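Local coordinates for tyrocidine synthase 3 (Brevibacillus parabrevis, PDB 4MRT), which probably carries activated amino acids and the growing peptide on a phosphopantetheine arm during nonribosomal synthesis of tyrocidine, at residues A13-L18 against V54-Y58; I21-V25 against A49-Q53; G32-F38 against F68-K74. The protein carries 1 engineered substitution. All coordinates share one frame; numbering follows the deposited sequence.

Interaction 1. Residues A13-L18 against V54-Y58; sequences AVESKL and VHREY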
loop_
_atom_site.group_PDB
_atom_site.type_symbol
_atom_site.label_atom_id
_atom_site.label_comp_id
_atom_site.label_asym_id
_atom_site.label_seq_id
_atom_site.Cartn_x
_atom_site.Cartn_y
_atom_site.Cartn_z
ATOM N N ALA A 13 18.857 19.700 -15.138
ATOM C CA ALA A 13 19.416 18.349 -15.254
ATOM C C ALA A 13 18.908 17.385 -14.173
ATOM O O ALA A 13 18.760 16.189 -14.424
ATOM C CB ALA A 13 20.937 18.405 -15.232
ATOM N N VAL A 14 18.663 17.904 -12.971
ATOM C CA VAL A 14 18.240 17.057 -11.859
ATOM C C VAL A 14 16.779 16.655 -12.027
ATOM O O VAL A 14 16.427 15.512 -11.777
ATOM C CB VAL A 14 18.488 17.733 -10.497
ATOM C CG1 VAL A 14 18.056 16.817 -9.363
ATOM C CG2 VAL A 14 19.964 18.078 -10.349
ATOM N N GLU A 15 15.940 17.579 -12.481
ATOM C CA GLU A 15 14.560 17.257 -12.788
ATOM C C GLU A 15 14.485 16.223 -13.913
ATOM O O GLU A 15 13.730 15.252 -13.806
ATOM C CB GLU A 15 13.776 18.509 -13.146
ATOM C CG GLU A 15 13.602 19.438 -11.953
ATOM C CD GLU A 15 13.010 20.773 -12.311
ATOM O OE1 GLU A 15 12.989 21.118 -13.516
ATOM O OE2 GLU A 15 12.572 21.477 -11.376
ATOM N N SER A 16 15.288 16.404 -14.970
ATOM C CA SER A 16 15.195 15.511 -16.121
ATOM C C SER A 16 15.642 14.106 -15.746
ATOM O O SER A 16 15.001 13.147 -16.142
ATOM C CB SER A 16 15.968 16.047 -17.345
ATOM O OG SER A 16 17.054 16.854 -16.938
ATOM N N LYS A 17 16.700 14.003 -14.950
ATOM C CA LYS A 17 17.221 12.729 -14.503
ATOM C C LYS A 17 16.218 11.995 -13.599
ATOM O O LYS A 17 15.937 10.815 -13.797
ATOM C CB LYS A 17 18.549 12.948 -13.766
ATOM C CG LYS A 17 19.247 11.688 -13.307
ATOM C CD LYS A 17 19.349 10.693 -14.455
ATOM C CE LYS A 17 20.631 9.876 -14.416
ATOM N NZ LYS A 17 21.198 9.721 -15.788
ATOM N N LEU A 18 15.665 12.716 -12.631
ATOM C CA LEU A 18 14.616 12.183 -11.783
ATOM C C LEU A 18 13.406 11.737 -12.592
ATOM O O LEU A 18 12.762 10.737 -12.256
ATOM C CB LEU A 18 14.193 13.231 -10.752
ATOM C CG LEU A 18 15.212 13.469 -9.645
ATOM C CD1 LEU A 18 14.726 14.547 -8.683
ATOM C CD2 LEU A 18 15.524 12.172 -8.910
ATOM N N VAL A 54 17.985 7.215 -6.433
ATOM C CA VAL A 54 18.451 8.560 -6.073
ATOM C C VAL A 54 19.760 8.465 -5.285
ATOM O O VAL A 54 20.656 9.269 -5.489
ATOM C CB VAL A 54 17.391 9.350 -5.275
ATOM C CG1 VAL A 54 18.000 10.540 -4.531
ATOM C CG2 VAL A 54 16.284 9.820 -6.195
ATOM N N HIS A 55 19.873 7.483 -4.395
ATOM C CA HIS A 55 21.118 7.281 -3.661
ATOM C C HIS A 55 22.251 6.838 -4.578
ATOM O O HIS A 55 23.376 7.277 -4.414
ATOM C CB HIS A 55 20.961 6.256 -2.542
ATOM C CG HIS A 55 22.128 6.224 -1.601
ATOM N ND1 HIS A 55 23.170 5.333 -1.735
ATOM C CD2 HIS A 55 22.428 6.992 -0.526
ATOM C CE1 HIS A 55 24.051 5.543 -0.774
ATOM N NE2 HIS A 55 23.624 6.545 -0.027
ATOM N N ARG A 56 21.949 5.961 -5.527
ATOM C CA ARG A 56 22.928 5.503 -6.507
ATOM C C ARG A 56 23.398 6.630 -7.433
ATOM O O ARG A 56 24.567 6.685 -7.819
ATOM C CB ARG A 56 22.342 4.353 -7.329
ATOM C CG ARG A 56 23.125 4.011 -8.591
ATOM C CD ARG A 56 22.702 2.680 -9.202
ATOM N NE ARG A 56 21.285 2.386 -8.964
ATOM C CZ ARG A 56 20.810 1.288 -8.369
ATOM N NH1 ARG A 56 21.624 0.314 -7.956
ATOM N NH2 ARG A 56 19.496 1.151 -8.203
ATOM N N GLU A 57 22.485 7.523 -7.791
ATOM C CA GLU A 57 22.805 8.616 -8.684
ATOM C C GLU A 57 23.510 9.760 -7.961
ATOM O O GLU A 57 24.509 10.263 -8.446
ATOM C CB GLU A 57 21.543 9.129 -9.376
ATOM C CG GLU A 57 21.798 10.160 -10.467
ATOM C CD GLU A 57 22.625 9.614 -11.622
ATOM O OE1 GLU A 57 22.217 8.591 -12.215
ATOM O OE2 GLU A 57 23.676 10.219 -11.945
ATOM N N TYR A 58 23.001 10.164 -6.805
ATOM C CA TYR A 58 23.444 11.393 -6.173
ATOM C C TYR A 58 24.051 11.221 -4.788
ATOM O O TYR A 58 24.319 12.211 -4.126
ATOM C CB TYR A 58 22.267 12.351 -6.030
ATOM C CG TYR A 58 21.644 12.814 -7.317
ATOM C CD1 TYR A 58 22.193 13.870 -8.051
ATOM C CD2 TYR A 58 20.483 12.227 -7.782
ATOM C CE1 TYR A 58 21.599 14.308 -9.230
ATOM C CE2 TYR A 58 19.886 12.653 -8.947
ATOM C CZ TYR A 58 20.437 13.691 -9.673
ATOM O OH TYR A 58 19.799 14.086 -10.833
#
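V14, K17 and L18 meet V54, E57 and Y58 where two helices run roughly antiparallel, the short segment axes 12.1 Å apart at closest and 140° between their directions. These are the start of helix 13-26 and the end of helix 44-58, two members of the small helical bundle of a peptidyl carrier domain.

At this wide spacing, the long Y58 side chain does much of the bridging. Its CG stands anti to the carbonyl carbon (chi1 -63°), and the phenol points across to the first helix with its hydroxyl lodged between V14 and K17, one turn apart. Y58 OH lies 3.4 Å from K17 CB and 3.5 Å from V14 CA, so the oxygen rests against carbon atoms of both residues. V14 adds its CG1 branch, 3.9 Å from Y58 CZ.

Deeper in, L18 and V54 join methyl to methyl, L18 CD2 to V54 CG2 at 3.7 Å. Both also lean on helix 73-81, L18 on A77 and V54 on V80, and Y58 touches V80 as well, so a third helix closes the inner side of the pair.

The outer side is polar. K17 and E57 both point toward the opposing helix and both bend at chi2, their side chains crossing at about a right angle. Their salt bridge is a long one, K17 NZ to E57 OE1 at 3.9 Å, and the methylene before the amine comes closer to the carboxylate than the nitrogen does. The attraction is therefore likely to be modest. E57 also folds back over its neighbour: its CG sits 3.5 Å above one face of the Y58 ring, displaced toward the rim.

Interaction 2. Residues I21-V25 against A49-Q53; sequences IWERV and AVAAQ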
loop_
_atom_site.group_PDB
_atom_site.type_symbol
_atom_site.label_atom_id
_atom_site.label_comp_id
_atom_site.label_asym_id
_atom_site.label_seq_id
_atom_site.Cartn_x
_atom_site.Cartn_y
_atom_site.Cartn_z
ATOM N N ILE A 21 14.481 8.484 -14.074
ATOM C CA ILE A 21 14.362 7.487 -13.027
ATOM C C ILE A 21 12.890 7.061 -12.810
ATOM O O ILE A 21 12.579 5.868 -12.757
ATOM C CB ILE A 21 14.973 8.000 -11.712
ATOM C CG1 ILE A 21 16.494 8.069 -11.851
ATOM C CG2 ILE A 21 14.581 7.090 -10.563
ATOM C CD1 ILE A 21 17.215 8.828 -10.753
ATOM N N TRP A 22 11.998 8.033 -12.701
ATOM C CA TRP A 22 10.580 7.758 -12.452
ATOM C C TRP A 22 9.950 6.999 -13.627
ATOM O O TRP A 22 9.175 6.059 -13.433
ATOM C CB TRP A 22 9.807 9.060 -12.258
ATOM C CG TRP A 22 9.879 9.667 -10.902
ATOM C CD1 TRP A 22 10.911 9.603 -10.014
ATOM C CD2 TRP A 22 8.869 10.485 -10.292
ATOM N NE1 TRP A 22 10.592 10.308 -8.873
ATOM C CE2 TRP A 22 9.348 10.858 -9.019
ATOM C CE3 TRP A 22 7.600 10.929 -10.698
ATOM C CZ2 TRP A 22 8.599 11.666 -8.143
ATOM C CZ3 TRP A 22 6.868 11.735 -9.828
ATOM C CH2 TRP A 22 7.368 12.084 -8.575
ATOM N N GLU A 23 10.280 7.427 -14.844
ATOM C CA GLU A 23 9.773 6.798 -16.071
ATOM C C GLU A 23 10.166 5.331 -16.153
ATOM O O GLU A 23 9.369 4.477 -16.519
ATOM C CB GLU A 23 10.284 7.561 -17.308
ATOM C CG GLU A 23 9.593 8.902 -17.482
ATOM C CD GLU A 23 10.221 9.788 -18.546
ATOM O OE1 GLU A 23 9.669 10.883 -18.785
ATOM O OE2 GLU A 23 11.255 9.391 -19.132
ATOM N N ARG A 24 11.408 5.057 -15.799
ATOM C CA ARG A 24 11.946 3.711 -15.802
ATOM C C ARG A 24 11.329 2.841 -14.696
ATOM O O ARG A 24 11.069 1.662 -14.911
ATOM C CB ARG A 24 13.471 3.822 -15.657
ATOM C CG ARG A 24 14.215 2.754 -14.877
ATOM C CD ARG A 24 15.464 3.394 -14.288
ATOM N NE ARG A 24 16.222 4.125 -15.314
ATOM C CZ ARG A 24 17.029 5.166 -15.088
ATOM N NH1 ARG A 24 17.210 5.644 -13.865
ATOM N NH2 ARG A 24 17.666 5.743 -16.101
ATOM N N VAL A 25 11.108 3.431 -13.518
ATOM C CA VAL A 25 10.503 2.721 -12.386
ATOM C C VAL A 25 9.025 2.458 -12.687
ATOM O O VAL A 25 8.543 1.349 -12.514
ATOM C CB VAL A 25 10.738 3.483 -11.051
ATOM C CG1 VAL A 25 9.880 2.928 -9.908
ATOM C CG2 VAL A 25 12.190 3.391 -10.642
ATOM N N ALA A 49 12.263 1.759 -4.790
ATOM C CA ALA A 49 13.095 1.738 -5.980
ATOM C C ALA A 49 13.500 3.148 -6.378
ATOM O O ALA A 49 14.656 3.364 -6.741
ATOM C CB ALA A 49 12.377 1.060 -7.133
ATOM N N VAL A 50 12.577 4.107 -6.318
ATOM C CA VAL A 50 12.946 5.504 -6.591
ATOM C C VAL A 50 14.033 6.003 -5.642
ATOM O O VAL A 50 15.002 6.615 -6.104
ATOM C CB VAL A 50 11.746 6.477 -6.580
ATOM C CG1 VAL A 50 12.203 7.943 -6.580
ATOM C CG2 VAL A 50 10.854 6.220 -7.771
ATOM N N ALA A 51 13.870 5.763 -4.338
ATOM C CA ALA A 51 14.842 6.182 -3.328
ATOM C C ALA A 51 16.204 5.478 -3.471
ATOM O O ALA A 51 17.262 6.095 -3.291
ATOM C CB ALA A 51 14.271 5.955 -1.933
ATOM N N ALA A 52 16.187 4.191 -3.803
ATOM C CA ALA A 52 17.438 3.474 -4.091
ATOM C C ALA A 52 18.234 4.106 -5.267
ATOM O O ALA A 52 19.460 4.259 -5.194
ATOM C CB ALA A 52 17.161 2.008 -4.364
ATOM N N GLN A 53 17.536 4.482 -6.330
ATOM C CA GLN A 53 18.202 5.026 -7.513
ATOM C C GLN A 53 18.655 6.473 -7.316
ATOM O O GLN A 53 19.604 6.908 -7.968
ATOM C CB GLN A 53 17.314 4.913 -8.749
ATOM C CG GLN A 53 16.635 3.567 -8.824
ATOM C CD GLN A 53 16.379 3.067 -10.214
ATOM O OE1 GLN A 53 16.095 1.884 -10.405
ATOM N NE2 GLN A 53 16.464 3.949 -11.193
#
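V50 packs into the angle between W22 and V25 where helices 13-26 and 44-58 run roughly antiparallel, the short segment axes 10.0 Å apart and 139° between their directions. This is the tight part. V50 splits its branches: CG1 lies 3.7 Å from W22 NE1, and CG2 is 4.0 Å from V25 CG1. The indole nitrogen is buried by this packing and has no polar partner in the model. Behind it the indole meets the F37 ring edge-to-face, so W22 is held from the loop side as well. V25 extends the apolar seam to A49, its CG1 4.2 Å from A49 CB.

Toward solvent the contact loosens. R24 is exposed, and its guanidinium brings one edge, near its plane, to the Q53 amide, with the two flat groups 30° apart. I21 packs on the same Q53 chain, its CG2 anti to the backbone N and 3.9 Å from Q53 CB, the two running opposite ways. Cutting I21 back to an alanine would probably leave the Q53 chain without its apolar backing and freer to swing. With R24 at the rim, the two helices pack as members of a carrier-protein four-helix bundle.

Interaction 3. Residues G32-F38 against F68-K74; sequences GILDNFF and FAQPTIK. With COA (coenzyme A), chain D.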
loop_
_atom_site.group_PDB
_atom_site.type_symbol
_atom_site.label_atom_id
_atom_site.label_comp_id
_atom_site.label_asym_id
_atom_site.label_seq_id
_atom_site.Cartn_x
_atom_site.Cartn_y
_atom_site.Cartn_z
ATOM N N GLY A 32 5.654 15.005 -16.236
ATOM C CA GLY A 32 5.877 16.403 -15.877
ATOM C C GLY A 32 6.404 16.540 -14.451
ATOM O O GLY A 32 6.336 15.590 -13.656
ATOM N N ILE A 33 6.908 17.721 -14.106
ATOM C CA ILE A 33 7.594 17.886 -12.832
ATOM C C ILE A 33 6.631 18.240 -11.704
ATOM O O ILE A 33 7.043 18.345 -10.551
ATOM C CB ILE A 33 8.751 18.924 -12.909
ATOM C CG1 ILE A 33 8.237 20.299 -13.352
ATOM C CG2 ILE A 33 9.834 18.416 -13.841
ATOM C CD1 ILE A 33 9.217 21.430 -13.127
ATOM N N LEU A 34 5.361 18.448 -12.047
ATOM C CA LEU A 34 4.304 18.647 -11.078
ATOM C C LEU A 34 3.389 17.401 -10.971
ATOM O O LEU A 34 2.360 17.455 -10.319
ATOM C CB LEU A 34 3.467 19.871 -11.477
ATOM C CG LEU A 34 3.733 21.254 -10.876
ATOM C CD1 LEU A 34 5.191 21.544 -10.533
ATOM C CD2 LEU A 34 3.159 22.315 -11.780
ATOM N N ASP A 35 3.732 16.310 -11.654
ATOM C CA ASP A 35 2.892 15.109 -11.647
ATOM C C ASP A 35 3.040 14.460 -10.270
ATOM O O ASP A 35 4.144 14.272 -9.767
ATOM C CB ASP A 35 3.305 14.083 -12.707
ATOM C CG ASP A 35 3.006 14.529 -14.146
ATOM O OD1 ASP A 35 2.344 15.560 -14.360
ATOM O OD2 ASP A 35 3.451 13.813 -15.083
ATOM N N ASN A 36 1.934 14.127 -9.664
ATOM C CA ASN A 36 1.984 13.402 -8.397
ATOM C C ASN A 36 2.353 11.929 -8.604
ATOM O O ASN A 36 1.634 11.203 -9.272
ATOM C CB ASN A 36 0.656 13.516 -7.674
ATOM C CG ASN A 36 0.689 12.839 -6.320
ATOM O OD1 ASN A 36 1.169 11.732 -6.198
ATOM N ND2 ASN A 36 0.215 13.525 -5.298
ATOM N N PHE A 37 3.459 11.494 -8.007
ATOM C CA PHE A 37 3.984 10.119 -8.141
ATOM C C PHE A 37 2.916 9.045 -7.961
ATOM O O PHE A 37 2.876 8.070 -8.712
ATOM C CB PHE A 37 5.124 9.890 -7.129
ATOM C CG PHE A 37 5.831 8.567 -7.260
ATOM C CD1 PHE A 37 6.641 8.295 -8.367
ATOM C CD2 PHE A 37 5.708 7.590 -6.269
ATOM C CE1 PHE A 37 7.306 7.087 -8.483
ATOM C CE2 PHE A 37 6.389 6.383 -6.377
ATOM C CZ PHE A 37 7.177 6.125 -7.484
ATOM N N PHE A 38 2.035 9.253 -6.980
ATOM C CA PHE A 38 1.040 8.271 -6.611
ATOM C C PHE A 38 -0.217 8.327 -7.455
ATOM O O PHE A 38 -1.045 7.443 -7.329
ATOM C CB PHE A 38 0.727 8.407 -5.114
ATOM C CG PHE A 38 1.942 8.173 -4.269
ATOM C CD1 PHE A 38 2.419 6.897 -4.097
ATOM C CD2 PHE A 38 2.675 9.244 -3.756
ATOM C CE1 PHE A 38 3.573 6.669 -3.386
ATOM C CE2 PHE A 38 3.823 9.026 -3.036
ATOM C CZ PHE A 38 4.272 7.742 -2.846
ATOM N N PHE A 68 6.690 10.860 0.057
ATOM C CA PHE A 68 5.235 10.847 0.280
ATOM C C PHE A 68 4.644 12.227 0.560
ATOM O O PHE A 68 3.511 12.519 0.179
ATOM C CB PHE A 68 4.908 9.891 1.428
ATOM C CG PHE A 68 4.808 8.478 0.995
ATOM C CD1 PHE A 68 3.596 7.974 0.530
ATOM C CD2 PHE A 68 5.907 7.648 1.032
ATOM C CE1 PHE A 68 3.499 6.667 0.127
ATOM C CE2 PHE A 68 5.809 6.336 0.617
ATOM C CZ PHE A 68 4.612 5.841 0.169
ATOM N N ALA A 69 5.415 13.060 1.259
ATOM C CA ALA A 69 4.976 14.387 1.669
ATOM C C ALA A 69 4.878 15.372 0.496
ATOM O O ALA A 69 3.984 16.199 0.468
ATOM C CB ALA A 69 5.930 14.925 2.721
ATOM N N GLN A 70 5.807 15.265 -0.458
ATOM C CA GLN A 70 5.895 16.161 -1.597
ATOM C C GLN A 70 6.286 15.322 -2.861
ATOM O O GLN A 70 7.420 15.358 -3.309
ATOM C CB GLN A 70 6.897 17.283 -1.291
ATOM C CG GLN A 70 8.324 16.817 -1.064
ATOM C CD GLN A 70 9.199 17.823 -0.319
ATOM O OE1 GLN A 70 8.735 18.537 0.562
ATOM N NE2 GLN A 70 10.497 17.833 -0.642
ATOM N N PRO A 71 5.327 14.545 -3.403
ATOM C CA PRO A 71 5.527 13.501 -4.420
ATOM C C PRO A 71 5.563 14.030 -5.846
ATOM O O PRO A 71 4.815 13.539 -6.712
ATOM C CB PRO A 71 4.298 12.621 -4.247
ATOM C CG PRO A 71 3.242 13.592 -3.895
ATOM C CD PRO A 71 3.905 14.651 -3.042
ATOM N N THR A 72 6.397 15.039 -6.068
ATOM C CA THR A 72 6.609 15.622 -7.395
ATOM C C THR A 72 8.107 15.713 -7.624
ATOM O O THR A 72 8.911 15.821 -6.681
ATOM C CB THR A 72 5.976 17.036 -7.556
ATOM O OG1 THR A 72 6.531 17.926 -6.581
ATOM C CG2 THR A 72 4.456 17.019 -7.416
ATOM N N ILE A 73 8.490 15.611 -8.898
ATOM C CA ILE A 73 9.869 15.758 -9.316
ATOM C C ILE A 73 10.466 17.114 -8.929
ATOM O O ILE A 73 11.629 17.194 -8.533
ATOM C CB ILE A 73 9.988 15.540 -10.850
ATOM C CG1 ILE A 73 9.921 14.033 -11.154
ATOM C CG2 ILE A 73 11.302 16.121 -11.374
ATOM C CD1 ILE A 73 9.548 13.709 -12.585
ATOM N N LYS A 74 9.693 18.177 -9.053
ATOM C CA LYS A 74 10.184 19.506 -8.712
ATOM C C LYS A 74 10.628 19.537 -7.254
ATOM O O LYS A 74 11.784 19.911 -6.947
ATOM C CB LYS A 74 9.103 20.552 -8.951
ATOM C CG LYS A 74 9.619 21.975 -8.836
ATOM C CD LYS A 74 8.519 23.000 -8.960
ATOM C CE LYS A 74 9.106 24.359 -8.646
ATOM N NZ LYS A 74 8.100 25.408 -8.839
HETATM N N1A COA D . -1.338 3.692 7.343
HETATM C C2A COA D . -2.203 2.707 7.029
HETATM N N3A COA D . -2.897 2.652 5.894
HETATM C C4A COA D . -2.771 3.647 4.981
HETATM C C5A COA D . -1.865 4.768 5.246
HETATM C C6A COA D . -1.129 4.741 6.512
HETATM N N6A COA D . -0.280 5.743 6.808
HETATM N N7A COA D . -1.924 5.600 4.189
HETATM C C8A COA D . -2.818 5.071 3.324
HETATM N N9A COA D . -3.327 3.914 3.811
HETATM C C1B COA D . -4.291 3.012 3.135
HETATM C C2B COA D . -5.314 3.742 2.286
HETATM O O2B COA D . -6.597 3.122 2.508
HETATM C C3B COA D . -4.841 3.437 0.870
HETATM O O3B COA D . -5.897 3.385 -0.078
HETATM P P3B COA D . -6.143 4.526 -1.200
HETATM O O7A COA D . -6.834 3.830 -2.332
HETATM O O8A COA D . -7.039 5.550 -0.555
HETATM O O9A COA D . -4.780 5.057 -1.505
HETATM C C4B COA D . -4.290 2.041 1.051
HETATM O O4B COA D . -3.574 2.113 2.258
HETATM C C5B COA D . -3.394 1.541 -0.054
HETATM O O5B COA D . -2.655 0.432 0.453
HETATM P P1A COA D . -1.581 -0.248 -0.527
HETATM O O1A COA D . -2.280 -0.662 -1.788
HETATM O O2A COA D . -0.888 -1.329 0.265
HETATM O O3A COA D . -0.647 0.988 -0.888
HETATM P P2A COA D . 0.959 0.922 -0.908
HETATM O O4A COA D . 1.505 -0.498 -0.974
HETATM O O5A COA D . 1.423 1.886 -2.012
HETATM O O6A COA D . 1.455 1.620 0.476
HETATM C CBP COA D . 1.401 2.399 2.807
HETATM C CCP COA D . 0.610 2.036 1.542
HETATM C CDP COA D . 2.814 1.890 3.050
HETATM C CEP COA D . 0.647 3.074 3.926
HETATM C CAP COA D . 1.960 3.774 2.212
HETATM O OAP COA D . 0.940 4.592 1.610
HETATM C C9P COA D . 2.691 4.718 3.184
HETATM O O9P COA D . 3.804 4.451 3.637
HETATM N N8P COA D . 2.075 5.850 3.540
HETATM C C7P COA D . 2.643 6.766 4.528
HETATM C C6P COA D . 3.504 7.856 3.910
HETATM C C5P COA D . 3.950 8.859 4.968
HETATM O O5P COA D . 4.804 8.493 5.755
HETATM N N4P COA D . 3.407 10.101 4.970
HETATM C C3P COA D . 3.747 11.140 5.958
HETATM C C2P COA D . 4.416 12.393 5.378
HETATM S S1P COA D . 5.031 13.511 6.692
HETATM O O HOH W 1 6.591 15.070 -10.899
#
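I33, N36, F37 and F38 meet F68 and P71-K74 where the long loop of the carrier-protein bundle, between helices 13-26 and 44-58, lies along the joint from helix 64-69 to helix 73-81.

Backbone hydrogen bonds tie the loop at two points. F37 N gives a nearly straight bond (167°) to P71 O, 2.8 Å long, and K74 N donates to a lone pair of I33 O at 3.0 Å. The second bond uses an amide of the first turn of helix 73-81, which T72 begins as its N-cap. Between them a water donates to G32 O and D35 O and accepts from I73 N, stitching the two segments together.

Side-chain hydrogen bonds shape the loop itself. D35 OD2 takes G32 N at 2.8 Å, from above the carboxylate plane, across a type I turn. N36 OD1 takes F38 N at 2.7 Å, closing an Asx turn. That bond fixes the N36 amide, whose ND2 lies 3.3 Å from P71 CG.

Apolar packing lies on the inner side: the I33 and I73 side chains cross at about a right angle, CG2 to CG2 at 3.7 Å. F37 turns its ring away from P71 into the core, toward helix 44-58.

Aromatic stacking carries the contact to coenzyme A. With CG anti to its carbonyl carbon (chi1 -61°), F38 lays its ring against F68 in an offset stack, centroids 4.5 Å apart and planes at 21°. Both faces of the F68 ring are thus covered: F38 CZ lies over one, and over the opposite face comes the pantetheine methylene C6P, 3.3 Å from F68 CG.

How the interactions relate
Interactions 1 and 2 are successive stations along one helix pair, 13-26 against 44-58, with centres about 9 Å apart. Running roughly antiparallel, the helices nest interaction 2 inside the chain loop closed by interaction 1. Interaction 3, with centre about 14 Å from the first and about 13 Å from the second, lies across the chain's centre, and its segments alternate with theirs along the sequence. It still touches both: E15 and L18 reach I73, while W22 and V50 both pack on F37. Helix 13-26 thus links all three, joining the helix pair to the loop and the F68 side, where coenzyme A packs.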